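Long-range contacts in abhydrolase domain-containing protein (Exiguobacterium antarcticum, PDB 5H3H), which hydrolyses esters as an alpha/beta-hydrolase-fold esterase, binds ethaneperoxoic acid in its pocket and probably also acts as a perhydrolase: residues D70-A75 with A102-L107; V54-Y59 with S76-V81; H109-V114 with P206-D211; A124-Q129 with D200-L205; N89-G94 with K116-G121. All blocks are in the same frame, centred on the assembly; numbering follows the deposited sequence.

Contact 1: residues D70-A75 with A102-L107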
# COMPACT_ATOMS: atom_id res chain seq x y z
N ASP B 70 14.70 11.28 -3.13
CA ASP B 70 13.89 11.04 -1.92
C ASP B 70 13.35 9.63 -1.99
O ASP B 70 13.26 9.04 -3.10
CB ASP B 70 12.77 12.08 -1.82
CG ASP B 70 11.84 12.05 -3.05
OD1 ASP B 70 12.24 12.63 -4.09
OD2 ASP B 70 10.77 11.40 -2.99
N TYR B 71 13.12 9.02 -0.86
CA TYR B 71 12.79 7.56 -0.85
C TYR B 71 11.44 7.34 -1.50
O TYR B 71 11.24 6.30 -2.13
CB TYR B 71 12.78 6.98 0.54
CG TYR B 71 14.16 6.79 1.19
CD1 TYR B 71 15.34 7.18 0.56
CD2 TYR B 71 14.26 6.28 2.47
CE1 TYR B 71 16.59 7.04 1.21
CE2 TYR B 71 15.51 6.14 3.11
CZ TYR B 71 16.66 6.53 2.47
OH TYR B 71 17.89 6.37 3.06
N THR B 72 10.52 8.30 -1.38
CA THR B 72 9.22 8.17 -2.08
C THR B 72 9.45 7.98 -3.57
O THR B 72 8.98 7.01 -4.11
CB THR B 72 8.27 9.36 -1.83
OG1 THR B 72 7.93 9.41 -0.44
CG2 THR B 72 6.98 9.22 -2.69
N THR B 73 10.13 8.91 -4.24
CA THR B 73 10.39 8.77 -5.68
C THR B 73 11.20 7.52 -5.99
O THR B 73 11.00 6.87 -6.96
CB THR B 73 11.16 10.00 -6.28
OG1 THR B 73 10.49 11.24 -6.00
CG2 THR B 73 11.29 9.87 -7.80
N MET B 74 12.21 7.22 -5.19
CA MET B 74 13.06 6.01 -5.40
C MET B 74 12.25 4.70 -5.30
O MET B 74 12.48 3.77 -6.08
CB MET B 74 14.16 5.96 -4.31
CG MET B 74 15.25 7.04 -4.37
SD MET B 74 16.44 6.82 -5.73
CE MET B 74 15.40 7.61 -6.92
N ALA B 75 11.38 4.65 -4.29
CA ALA B 75 10.46 3.55 -4.08
C ALA B 75 9.50 3.44 -5.27
O ALA B 75 9.19 2.32 -5.72
CB ALA B 75 9.69 3.72 -2.79
N ALA B 102 13.65 -0.15 0.14
CA ALA B 102 12.82 -1.34 0.17
C ALA B 102 11.59 -1.21 1.09
O ALA B 102 10.50 -1.56 0.68
CB ALA B 102 13.64 -2.54 0.58
N LEU B 103 11.77 -0.71 2.30
CA LEU B 103 10.66 -0.43 3.24
C LEU B 103 9.63 0.57 2.68
O LEU B 103 8.39 0.32 2.75
CB LEU B 103 11.20 0.05 4.61
CG LEU B 103 11.92 -1.07 5.37
CD1 LEU B 103 12.89 -0.54 6.42
CD2 LEU B 103 10.93 -2.00 6.06
N LYS B 104 10.14 1.68 2.13
CA LYS B 104 9.30 2.74 1.61
C LYS B 104 8.46 2.20 0.44
O LYS B 104 7.29 2.59 0.29
CB LYS B 104 10.16 3.89 1.08
CG LYS B 104 9.43 5.19 0.76
CD LYS B 104 8.59 5.67 1.93
CE LYS B 104 8.58 7.19 2.04
NZ LYS B 104 8.24 7.54 3.46
N TYR B 105 9.08 1.36 -0.38
CA TYR B 105 8.42 0.71 -1.47
C TYR B 105 7.29 -0.15 -0.96
O TYR B 105 6.16 -0.15 -1.56
CB TYR B 105 9.37 -0.19 -2.23
CG TYR B 105 8.59 -1.20 -3.05
CD1 TYR B 105 7.90 -0.83 -4.22
CD2 TYR B 105 8.47 -2.53 -2.62
CE1 TYR B 105 7.17 -1.76 -4.97
CE2 TYR B 105 7.75 -3.44 -3.33
CZ TYR B 105 7.05 -3.06 -4.50
OH TYR B 105 6.30 -3.98 -5.20
N LEU B 106 7.57 -0.91 0.09
CA LEU B 106 6.46 -1.74 0.70
C LEU B 106 5.32 -0.88 1.27
O LEU B 106 4.15 -1.24 1.09
CB LEU B 106 6.98 -2.68 1.76
CG LEU B 106 7.40 -4.13 1.48
CD1 LEU B 106 7.32 -4.69 0.07
CD2 LEU B 106 8.72 -4.45 2.16
N LEU B 107 5.66 0.21 1.96
CA LEU B 107 4.65 1.09 2.50
C LEU B 107 3.87 1.80 1.39
O LEU B 107 2.70 1.95 1.50
CB LEU B 107 5.24 2.16 3.43
CG LEU B 107 5.49 1.96 4.94
CD1 LEU B 107 5.05 0.62 5.51
CD2 LEU B 107 6.94 2.30 5.26

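Contact 2: residues V54-Y59 with S76-V81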
# COMPACT_ATOMS: atom_id res chain seq x y z
N VAL B 54 19.00 -3.63 -9.50
CA VAL B 54 18.63 -2.31 -9.97
C VAL B 54 19.76 -1.31 -9.74
O VAL B 54 20.40 -1.32 -8.65
CB VAL B 54 17.34 -1.78 -9.36
CG1 VAL B 54 16.18 -2.80 -9.47
CG2 VAL B 54 17.54 -1.35 -7.95
N ASP B 55 20.04 -0.47 -10.74
CA ASP B 55 20.91 0.72 -10.49
C ASP B 55 19.95 1.83 -10.30
O ASP B 55 19.18 2.08 -11.24
CB ASP B 55 21.82 1.06 -11.68
CG ASP B 55 22.97 0.06 -11.90
OD1 ASP B 55 23.25 -0.81 -11.04
OD2 ASP B 55 23.63 0.19 -12.94
N TYR B 56 19.93 2.50 -9.15
CA TYR B 56 19.01 3.61 -8.98
C TYR B 56 19.36 4.70 -9.95
O TYR B 56 20.52 4.79 -10.45
CB TYR B 56 19.01 4.24 -7.58
CG TYR B 56 18.97 3.29 -6.46
CD1 TYR B 56 17.89 2.44 -6.26
CD2 TYR B 56 19.97 3.32 -5.51
CE1 TYR B 56 17.88 1.55 -5.17
CE2 TYR B 56 19.96 2.47 -4.44
CZ TYR B 56 18.93 1.56 -4.28
OH TYR B 56 19.05 0.75 -3.18
N ARG B 57 18.39 5.57 -10.16
CA ARG B 57 18.70 6.84 -10.79
C ARG B 57 19.92 7.45 -10.09
O ARG B 57 20.03 7.43 -8.88
CB ARG B 57 17.57 7.84 -10.76
CG ARG B 57 16.98 8.21 -9.44
CD ARG B 57 15.94 9.30 -9.67
NE ARG B 57 14.65 8.79 -10.12
CZ ARG B 57 13.65 9.56 -10.58
NH1 ARG B 57 12.48 9.00 -10.94
NH2 ARG B 57 13.81 10.88 -10.72
N GLY B 58 20.80 7.99 -10.90
CA GLY B 58 22.01 8.63 -10.39
C GLY B 58 23.23 7.70 -10.32
O GLY B 58 24.31 8.20 -10.05
N TYR B 59 23.04 6.37 -10.49
CA TYR B 59 24.11 5.41 -10.20
C TYR B 59 24.29 4.50 -11.35
O TYR B 59 23.37 4.37 -12.17
CB TYR B 59 23.80 4.59 -8.96
CG TYR B 59 23.67 5.50 -7.77
CD1 TYR B 59 22.48 6.15 -7.52
CD2 TYR B 59 24.75 5.79 -6.97
CE1 TYR B 59 22.35 7.06 -6.49
CE2 TYR B 59 24.63 6.67 -5.91
CZ TYR B 59 23.47 7.29 -5.66
OH TYR B 59 23.39 8.14 -4.60
N SER B 76 9.08 4.60 -5.81
CA SER B 76 8.27 4.62 -7.06
C SER B 76 9.03 3.97 -8.21
O SER B 76 8.43 3.22 -9.00
CB SER B 76 7.82 6.02 -7.44
OG SER B 76 7.06 5.95 -8.63
N ASP B 77 10.35 4.23 -8.29
CA ASP B 77 11.17 3.60 -9.35
C ASP B 77 11.20 2.13 -9.17
O ASP B 77 11.11 1.38 -10.11
CB ASP B 77 12.62 4.11 -9.47
CG ASP B 77 12.73 5.63 -9.82
OD1 ASP B 77 11.76 6.23 -10.34
OD2 ASP B 77 13.80 6.24 -9.57
N ILE B 78 11.31 1.67 -7.92
CA ILE B 78 11.28 0.22 -7.71
C ILE B 78 9.91 -0.38 -8.14
O ILE B 78 9.90 -1.44 -8.73
CB ILE B 78 11.59 -0.18 -6.27
CG1 ILE B 78 13.00 0.37 -5.90
CG2 ILE B 78 11.48 -1.69 -6.08
CD1 ILE B 78 14.09 0.18 -6.93
N ASN B 79 8.84 0.34 -7.87
CA ASN B 79 7.49 -0.09 -8.29
C ASN B 79 7.46 -0.26 -9.77
O ASN B 79 7.03 -1.29 -10.26
CB ASN B 79 6.40 0.86 -7.84
CG ASN B 79 5.00 0.41 -8.27
OD1 ASN B 79 4.49 -0.65 -7.85
ND2 ASN B 79 4.38 1.19 -9.15
N GLU B 80 8.02 0.70 -10.50
CA GLU B 80 8.15 0.56 -11.93
C GLU B 80 8.96 -0.66 -12.38
O GLU B 80 8.55 -1.36 -13.28
CB GLU B 80 8.63 1.86 -12.59
CG GLU B 80 7.69 3.01 -12.33
CD GLU B 80 6.28 2.72 -12.84
OE1 GLU B 80 6.19 2.14 -13.98
OE2 GLU B 80 5.32 3.08 -12.11
N VAL B 81 10.07 -0.94 -11.73
CA VAL B 81 10.87 -2.08 -12.11
C VAL B 81 10.03 -3.36 -12.05
O VAL B 81 9.97 -4.13 -13.01
CB VAL B 81 12.14 -2.26 -11.20
CG1 VAL B 81 12.75 -3.62 -11.40
CG2 VAL B 81 13.19 -1.16 -11.46
O HOH W 1 15.82 4.80 -8.66

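Contact 3: residues H109-V114 with P206-D211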
# COMPACT_ATOMS: atom_id res chain seq x y z
N HIS B 109 3.59 1.10 -2.00
CA HIS B 109 2.99 0.28 -3.00
C HIS B 109 2.44 -1.07 -2.56
O HIS B 109 1.96 -1.80 -3.39
CB HIS B 109 3.99 0.12 -4.11
CG HIS B 109 4.48 1.42 -4.60
ND1 HIS B 109 3.90 2.08 -5.66
CD2 HIS B 109 5.44 2.25 -4.12
CE1 HIS B 109 4.52 3.24 -5.84
NE2 HIS B 109 5.46 3.36 -4.92
N GLY B 110 2.47 -1.39 -1.26
CA GLY B 110 1.96 -2.68 -0.76
C GLY B 110 2.88 -3.88 -1.00
O GLY B 110 3.90 -3.80 -1.72
N GLU B 111 2.44 -5.02 -0.51
CA GLU B 111 3.23 -6.25 -0.47
C GLU B 111 2.78 -7.35 -1.42
O GLU B 111 3.34 -8.45 -1.41
CB GLU B 111 3.25 -6.74 0.99
CG GLU B 111 3.67 -5.60 1.93
CD GLU B 111 3.28 -5.77 3.41
OE1 GLU B 111 4.04 -5.27 4.28
OE2 GLU B 111 2.21 -6.38 3.69
N SER B 112 1.80 -7.09 -2.29
CA SER B 112 1.25 -8.18 -3.16
C SER B 112 2.23 -8.86 -4.12
O SER B 112 2.00 -10.00 -4.48
CB SER B 112 0.03 -7.73 -3.97
OG SER B 112 -0.67 -8.90 -4.43
N ASN B 113 3.33 -8.19 -4.51
CA ASN B 113 4.35 -8.84 -5.39
C ASN B 113 5.54 -9.41 -4.65
O ASN B 113 6.40 -10.03 -5.28
CB ASN B 113 4.90 -7.81 -6.40
CG ASN B 113 3.82 -7.34 -7.37
OD1 ASN B 113 3.42 -8.07 -8.24
ND2 ASN B 113 3.32 -6.14 -7.17
N VAL B 114 5.62 -9.17 -3.35
CA VAL B 114 6.85 -9.53 -2.55
C VAL B 114 6.56 -10.64 -1.54
O VAL B 114 5.72 -10.49 -0.67
CB VAL B 114 7.38 -8.34 -1.74
CG1 VAL B 114 8.62 -8.69 -0.90
CG2 VAL B 114 7.67 -7.19 -2.66
N PRO B 206 6.06 -0.74 11.96
CA PRO B 206 4.93 -1.63 12.33
C PRO B 206 3.84 -1.89 11.26
O PRO B 206 2.94 -2.69 11.53
CB PRO B 206 4.32 -0.93 13.55
CG PRO B 206 4.94 0.42 13.62
CD PRO B 206 6.27 0.32 12.96
N LYS B 207 3.90 -1.25 10.09
CA LYS B 207 2.96 -1.50 8.99
C LYS B 207 3.45 -2.58 8.05
O LYS B 207 2.68 -3.11 7.25
CB LYS B 207 2.68 -0.22 8.20
CG LYS B 207 1.61 0.63 8.84
CD LYS B 207 2.11 2.01 9.22
CE LYS B 207 1.13 2.71 10.16
NZ LYS B 207 1.30 4.20 10.11
N ILE B 208 4.71 -2.94 8.19
CA ILE B 208 5.29 -3.98 7.36
C ILE B 208 4.69 -5.28 7.84
O ILE B 208 4.65 -5.49 9.06
CB ILE B 208 6.85 -3.99 7.53
CG1 ILE B 208 7.41 -2.67 7.02
CG2 ILE B 208 7.49 -5.18 6.80
CD1 ILE B 208 6.99 -2.34 5.61
N THR B 209 4.20 -6.11 6.90
CA THR B 209 3.59 -7.44 7.16
C THR B 209 4.39 -8.62 6.63
O THR B 209 4.14 -9.75 7.02
CB THR B 209 2.21 -7.59 6.44
OG1 THR B 209 1.45 -6.40 6.60
CG2 THR B 209 1.40 -8.78 6.97
N VAL B 210 5.31 -8.37 5.70
CA VAL B 210 6.00 -9.41 4.97
C VAL B 210 7.01 -10.08 5.90
O VAL B 210 7.58 -9.42 6.77
CB VAL B 210 6.83 -8.83 3.77
CG1 VAL B 210 7.27 -9.94 2.84
CG2 VAL B 210 6.02 -7.80 2.99
N ASP B 211 7.23 -11.36 5.68
CA ASP B 211 8.34 -12.10 6.29
C ASP B 211 9.66 -11.39 6.08
O ASP B 211 10.06 -11.20 4.94
CB ASP B 211 8.48 -13.48 5.64
CG ASP B 211 7.39 -14.50 6.10
OD1 ASP B 211 6.49 -14.18 6.91
OD2 ASP B 211 7.46 -15.65 5.63

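Contact 4: residues A124-Q129 with D200-L205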
# COMPACT_ATOMS: atom_id res chain seq x y z
N ALA B 124 17.98 2.20 8.37
CA ALA B 124 16.57 2.26 8.81
C ALA B 124 16.46 1.87 10.27
O ALA B 124 17.29 1.11 10.73
CB ALA B 124 15.67 1.37 7.97
N PRO B 125 15.45 2.40 10.97
CA PRO B 125 14.42 3.34 10.40
C PRO B 125 14.84 4.77 10.09
O PRO B 125 14.07 5.50 9.40
CB PRO B 125 13.33 3.40 11.51
CG PRO B 125 13.94 2.73 12.70
CD PRO B 125 14.92 1.71 12.15
N VAL B 126 16.00 5.19 10.59
CA VAL B 126 16.54 6.48 10.32
C VAL B 126 18.03 6.28 10.30
O VAL B 126 18.58 5.51 11.07
CB VAL B 126 16.25 7.54 11.40
CG1 VAL B 126 16.21 8.93 10.78
CG2 VAL B 126 14.96 7.26 12.16
N PHE B 127 18.68 6.98 9.40
CA PHE B 127 20.16 6.86 9.28
C PHE B 127 20.88 7.83 10.24
O PHE B 127 22.05 7.65 10.53
CB PHE B 127 20.57 7.15 7.81
CG PHE B 127 22.05 7.03 7.53
CD1 PHE B 127 22.69 5.82 7.62
CD2 PHE B 127 22.78 8.16 7.15
CE1 PHE B 127 24.03 5.69 7.35
CE2 PHE B 127 24.11 8.05 6.86
CZ PHE B 127 24.75 6.81 6.95
N THR B 128 20.19 8.90 10.61
CA THR B 128 20.75 9.96 11.46
C THR B 128 19.99 10.06 12.80
O THR B 128 18.86 9.58 12.92
CB THR B 128 20.82 11.31 10.69
OG1 THR B 128 19.51 11.70 10.19
CG2 THR B 128 21.82 11.17 9.54
N GLN B 129 20.64 10.64 13.81
CA GLN B 129 20.05 10.69 15.16
C GLN B 129 18.84 11.62 15.21
O GLN B 129 18.72 12.53 14.39
CB GLN B 129 21.08 11.13 16.19
CG GLN B 129 22.35 10.32 16.16
CD GLN B 129 23.04 10.21 17.53
OE1 GLN B 129 22.67 10.90 18.50
NE2 GLN B 129 24.04 9.32 17.61
N ASP B 200 12.85 9.31 7.53
CA ASP B 200 12.55 8.77 8.85
C ASP B 200 11.38 7.78 8.68
O ASP B 200 10.27 8.20 8.42
CB ASP B 200 12.20 9.93 9.84
CG ASP B 200 11.46 9.45 11.16
OD1 ASP B 200 11.30 8.21 11.43
OD2 ASP B 200 11.04 10.33 11.93
N LEU B 201 11.66 6.49 8.79
CA LEU B 201 10.64 5.47 8.60
C LEU B 201 10.12 4.89 9.91
O LEU B 201 9.48 3.83 9.87
CB LEU B 201 11.18 4.33 7.72
CG LEU B 201 11.81 4.74 6.39
CD1 LEU B 201 12.39 3.55 5.66
CD2 LEU B 201 10.81 5.44 5.48
N ARG B 202 10.31 5.57 11.05
CA ARG B 202 9.92 4.95 12.35
C ARG B 202 8.41 4.56 12.42
O ARG B 202 8.08 3.43 12.73
CB ARG B 202 10.33 5.81 13.56
CG ARG B 202 11.81 5.64 13.85
CD ARG B 202 12.27 6.56 14.93
NE ARG B 202 12.03 7.93 14.50
CZ ARG B 202 12.06 8.99 15.29
NH1 ARG B 202 12.38 8.86 16.59
NH2 ARG B 202 11.79 10.21 14.77
N ASP B 203 7.54 5.48 12.05
CA ASP B 203 6.09 5.21 11.95
C ASP B 203 5.70 4.02 11.08
O ASP B 203 4.69 3.35 11.32
CB ASP B 203 5.34 6.47 11.41
CG ASP B 203 4.78 7.38 12.52
OD1 ASP B 203 4.91 7.09 13.74
OD2 ASP B 203 4.16 8.41 12.15
N GLY B 204 6.48 3.77 10.03
CA GLY B 204 6.15 2.79 9.03
C GLY B 204 6.49 1.34 9.36
O GLY B 204 5.81 0.43 8.86
N LEU B 205 7.56 1.12 10.13
CA LEU B 205 7.99 -0.24 10.52
C LEU B 205 6.90 -1.18 11.00
O LEU B 205 6.78 -2.30 10.51
CB LEU B 205 9.12 -0.19 11.58
CG LEU B 205 10.52 0.32 11.21
CD1 LEU B 205 11.58 -0.19 12.18
CD2 LEU B 205 10.90 -0.06 9.78

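Contact 5: residues N89-G94 with K116-G121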
# COMPACT_ATOMS: atom_id res chain seq x y z
N ASN B 89 6.14 -12.84 -6.36
CA ASN B 89 6.86 -13.72 -5.43
C ASN B 89 8.31 -13.28 -5.26
O ASN B 89 9.21 -14.12 -5.14
CB ASN B 89 6.85 -15.17 -5.94
CG ASN B 89 7.46 -16.14 -4.93
OD1 ASN B 89 7.29 -15.99 -3.73
ND2 ASN B 89 8.23 -17.12 -5.43
N VAL B 90 8.56 -11.98 -5.28
CA VAL B 90 9.98 -11.54 -5.31
C VAL B 90 10.54 -11.61 -3.90
O VAL B 90 9.84 -11.33 -2.91
CB VAL B 90 10.25 -10.14 -6.00
CG1 VAL B 90 9.18 -9.71 -6.98
CG2 VAL B 90 10.65 -9.02 -5.08
N THR B 91 11.78 -12.03 -3.80
CA THR B 91 12.56 -11.73 -2.59
C THR B 91 13.23 -10.38 -2.77
O THR B 91 13.94 -10.19 -3.72
CB THR B 91 13.59 -12.80 -2.37
OG1 THR B 91 12.88 -14.00 -2.14
CG2 THR B 91 14.47 -12.51 -1.15
N LEU B 92 12.89 -9.44 -1.92
CA LEU B 92 13.41 -8.08 -2.02
C LEU B 92 14.56 -7.87 -0.95
O LEU B 92 14.32 -7.94 0.25
CB LEU B 92 12.21 -7.16 -1.78
CG LEU B 92 12.52 -5.68 -1.88
CD1 LEU B 92 13.01 -5.34 -3.27
CD2 LEU B 92 11.34 -4.85 -1.47
N LEU B 93 15.79 -7.65 -1.40
CA LEU B 93 16.90 -7.35 -0.46
C LEU B 93 17.34 -5.89 -0.62
O LEU B 93 17.64 -5.45 -1.72
CB LEU B 93 18.07 -8.28 -0.66
CG LEU B 93 19.40 -8.04 0.08
CD1 LEU B 93 19.31 -7.46 1.46
CD2 LEU B 93 20.28 -9.30 0.13
N GLY B 94 17.38 -5.17 0.50
CA GLY B 94 17.93 -3.86 0.49
C GLY B 94 19.15 -3.79 1.37
O GLY B 94 19.09 -4.20 2.52
N LYS B 116 9.18 -12.11 0.45
CA LYS B 116 10.04 -11.87 1.61
C LYS B 116 10.97 -10.67 1.42
O LYS B 116 11.30 -10.30 0.28
CB LYS B 116 10.81 -13.12 1.93
CG LYS B 116 11.75 -13.56 0.86
CD LYS B 116 12.28 -14.98 1.12
CE LYS B 116 11.22 -16.02 0.82
NZ LYS B 116 11.81 -17.37 1.10
N LEU B 117 11.35 -10.08 2.55
CA LEU B 117 12.21 -8.92 2.63
C LEU B 117 13.49 -9.27 3.38
O LEU B 117 13.44 -9.91 4.41
CB LEU B 117 11.46 -7.86 3.47
CG LEU B 117 12.21 -6.56 3.74
CD1 LEU B 117 12.58 -5.94 2.40
CD2 LEU B 117 11.46 -5.56 4.60
N ILE B 118 14.63 -8.82 2.89
CA ILE B 118 15.88 -8.94 3.58
C ILE B 118 16.39 -7.54 3.72
O ILE B 118 16.36 -6.78 2.76
CB ILE B 118 16.90 -9.78 2.81
CG1 ILE B 118 16.32 -11.16 2.50
CG2 ILE B 118 18.23 -9.85 3.58
CD1 ILE B 118 16.99 -11.89 1.35
N LEU B 119 16.81 -7.19 4.93
CA LEU B 119 17.33 -5.87 5.19
C LEU B 119 18.76 -6.11 5.67
O LEU B 119 18.93 -6.69 6.69
CB LEU B 119 16.50 -5.17 6.28
CG LEU B 119 15.08 -4.67 5.97
CD1 LEU B 119 14.44 -4.14 7.23
CD2 LEU B 119 15.14 -3.55 4.96
N ALA B 120 19.78 -5.64 4.93
CA ALA B 120 21.19 -6.01 5.11
C ALA B 120 21.93 -4.73 5.43
O ALA B 120 22.00 -3.87 4.60
CB ALA B 120 21.77 -6.67 3.87
N GLY B 121 22.42 -4.57 6.67
CA GLY B 121 23.06 -3.33 7.07
C GLY B 121 22.21 -2.09 6.82
O GLY B 121 22.72 -1.05 6.49

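Contact 1: residues D70-A75 with A102-L107
Lys104 starts out with CG anti to its own backbone N (chi1 -168°), then bends at chi2 and chi3, laying its aliphatic chain along the first turn of helix 71-85. Its CG settles 3.6 Å from Tyr71 O and also meets Tyr71 CB, while Lys104 CE comes to 3.4 Å from Thr72 OG1, the two side chains crossing obliquely. Tyr71 has CG beside the backbone N and anti to the carbonyl carbon (chi1 -73°); its CB points at the partner helix but the ring leads away. One turn on, the methyl of Ala75 presses against the backbone of the other helix, with CB 3.4 Å from Tyr105 N. Ala75 CA and Tyr105 CA lie only 4.4 Å apart, an approach that the small alanine allows. The Tyr105 ring, swung out by a CG anti to N, has Ala75 O at its edge. Asp70 is the N-cap of helix 71-85: OD2 takes Thr73 N at 2.9 Å from above the carboxylate plane, and OD1 takes Thr73 OG1 through its syn lone pair. Two helices of the alpha/beta hydrolase fold thus cross at -75°, helix 97-109 being the one that follows strand 90-95 and lies on the sheet. Around them, the Tyr71 side chain packs on Met97 and Ile101, Leu103 and Leu106 rest on Leu117 of strand 114-120, and Tyr105 reaches Ile78 and Ile82.

Contact 2: residues V54-Y59 with S76-V81
A type II beta turn from Tyr56 to Tyr59, closed by Tyr59 N on Tyr56 O, carries the chain off strand 50-54 of the alpha/beta hydrolase fold, with Gly58 at the positive phi (93°) that calls for glycine. Arg57 in this turn pins the loop to helix 71-85: it places CG in the crowded position between backbone N and carbonyl carbon (chi1 56°) and bends at chi3, which brings its guanidinium side-on to the Asp77 carboxylate. Arg57 NE donates to Asp77 OD2 at 2.7 Å, and Arg57 NH1 donates to Asp77 OD1 at 2.9 Å. Both oxygens use their syn lone pairs, and the two planes are only 6° apart, so the pair is nearly flat. A water accepts from Arg57 N and donates to Asp77 OD2 (2.6 Å), tying the turn's backbone to the same carboxylate. Farther along the helix, the methyls of Val54 divide their partners: Val54 CG2 meets Ile78 CD1 at 3.9 Å, and Val54 CG1 meets Val81 CG2 at the same distance. Ile78 CD1 also comes near the edge of the Tyr56 ring, whose OH bonds to His28 O. An alanine in place of Arg57 would lose both arms of the bridge and would probably leave the buried Asp77 carboxylate poorly compensated. Arg57 NH2 has its own partners, a salt bridge to Asp9 and a bond to Thr67 O. With an acid on two sides the guanidinium is very likely charged, and its bidentate grip probably keeps Asp77 ionised despite burial.

Contact 3: residues H109-V114 with P206-D211
Glu111 lies alongside Val210, the two side chains sliding past each other in opposite directions, with Glu111 CG 3.4 Å from Val210 CG2. This is where two connections of the alpha/beta hydrolase fold meet, the turn between helix 97-109 and strand 114-120 and the run leading into strand 211-217. Gly110, with positive phi (77°), lets the chain leave the helix, and a type I beta turn from Glu111 to Val114 then sends it into the strand. Within that turn Glu111 sets CG beside its backbone N (chi1 -50°) and stays extended beyond it, so the carboxylate arrives at the backbone of the other loop. There Thr209 N gives OE1 of Glu111 a nearly straight bond of 2.8 Å, received on the syn lone pair. Thr209 OG1 adds a weak bond to OE2 of Glu111, its side chain crossing that of the glutamate at about a right angle. One carboxylate thus takes both the peptide N-H and the hydroxyl of a single residue. An alanine in place of Glu111 would remove both acceptors and the CG part of the overlap with Val210, and would probably loosen the approach to strand 211-217. Next along, Ile208 turns its side chain onto Leu103 and Leu107 of helix 97-109, while Lys207 packs against Val8 of the second subunit. The apolar end of the contact is looser: the side chains of Val114 and Val210 cross at about a right angle, their CG1 atoms 4.2 Å apart, and Val210 CG1 also sits 3.9 Å from Val114 O.

Contact 4: residues A124-Q129 with D200-L205
The Arg202 guanidinium takes the Asp200 carboxylate at its edge and in its plane, side-on through NE and NH2, while Val126 CG2 approaches it obliquely, 3.8 Å from Arg202 NE. In the alpha/beta hydrolase fold this folded-up stretch follows helix 186-198, and it faces the loop that leaves strand 114-120. Seen from the acid, the geometry is different, because both nitrogens come in from above the carboxylate plane. NH2 of Arg202 reaches Asp200 OD2 at 2.9 Å. OD1 also accepts Arg202 N, almost along its C-O axis, which makes an Asx turn of Asp200 to Arg202; that oxygen is therefore gripped twice. The ring of Pro125, which follows a cis peptide bond, fits against the same segment: CB lies 3.6 Å from Arg202 CG, and CG of Pro125 lies 3.8 Å from Leu205 CD1, each side chain crossing the proline at about a right angle. Arg202 bends at chi3 (-61°), so its methylenes pass Pro125 and Val126 before the head turns back to Asp200; its NH1 has a further salt bridge to Asp131. Pro125 also packs on Val230 and Met231 of helix 225-234. Beyond Val126 the same loop supplies Phe127 to the pocket where ethaneperoxoic acid is bound. The backbones are joined by one short, straight bond, Leu201 N to Pro125 O, 2.7 Å long with an angle of 171° at the hydrogen and the donor in the carbonyl plane.

Contact 5: residues N89-G94 with K116-G121
Four backbone bonds lock strands 90-94 and 116-120 together in parallel. Leu92 N gives to Lys116 O at 2.8 Å, Leu92 O takes Ile118 N, Gly94 N gives to Ile118 O, and Gly94 O takes Ala120 N at 2.9 Å, all close to straight. Leu92 and Gly94 thus turn both N-H and C=O to this neighbour, and the local axes run 15° apart. On one face stand Thr91, Leu93, Lys116 and Ile118. Leu93 has CG anti to its N (chi1 172°), and its CD1 leans over the partner strand, a tight 3.4 Å from Ile118 CG2 and 3.5 Å from Ala120 CB. Beside them, Thr91 CG2 meets Ile118 CD1 at 3.6 Å, and Thr91 OG1 lies 3.2 Å from Lys116 CG. That lysine starts from the crowded position between N and the carbonyl carbon (chi1 63°) and bends at chi3; its NZ bonds to Tyr265 O and makes a cation-pi contact with the Tyr265 ring. On the other face the leucines meet more loosely, Leu92 CD2 being 4.2 Å from Leu117 CD1. Helix 255-267 packs over Leu93 and Ile118 with Leu262, and helix 97-109 covers Leu92 with Ala102 and Tyr105. Strand 23-27 continues the sheet beyond strand 90-95. Strand 90-95, helix 97-109 and strand 114-120 form a beta-alpha-beta unit at the heart of the alpha/beta hydrolase fold, and Gly94 opens a Gly-x-Ser-x-Gly sequence consistent with a nucleophile elbow, in which Ser96 lines the ligand pocket.

Overall arrangement
Contacts 1, 2, 4 and 5 are largely buried, whereas contact 3 is only partly so and lies farthest from the chain's centre. Contact 5 joins two neighbouring strands of the central sheet by backbone bonds; contact 1 packs helix 97-109, which covers one face of those strands, against helix 71-85 through apolar and aliphatic groups. Contact 2 uses the same helix 71-85 but relies on a buried salt bridge. Contacts 3 and 4 both join loops: in contact 3 a carboxylate spans the segments, while in contact 4 it acts within one segment and a backbone bond and Pro125 do the joining. Contact 3 meets contact 5 directly, Asp211 O probably accepting from Leu117 N.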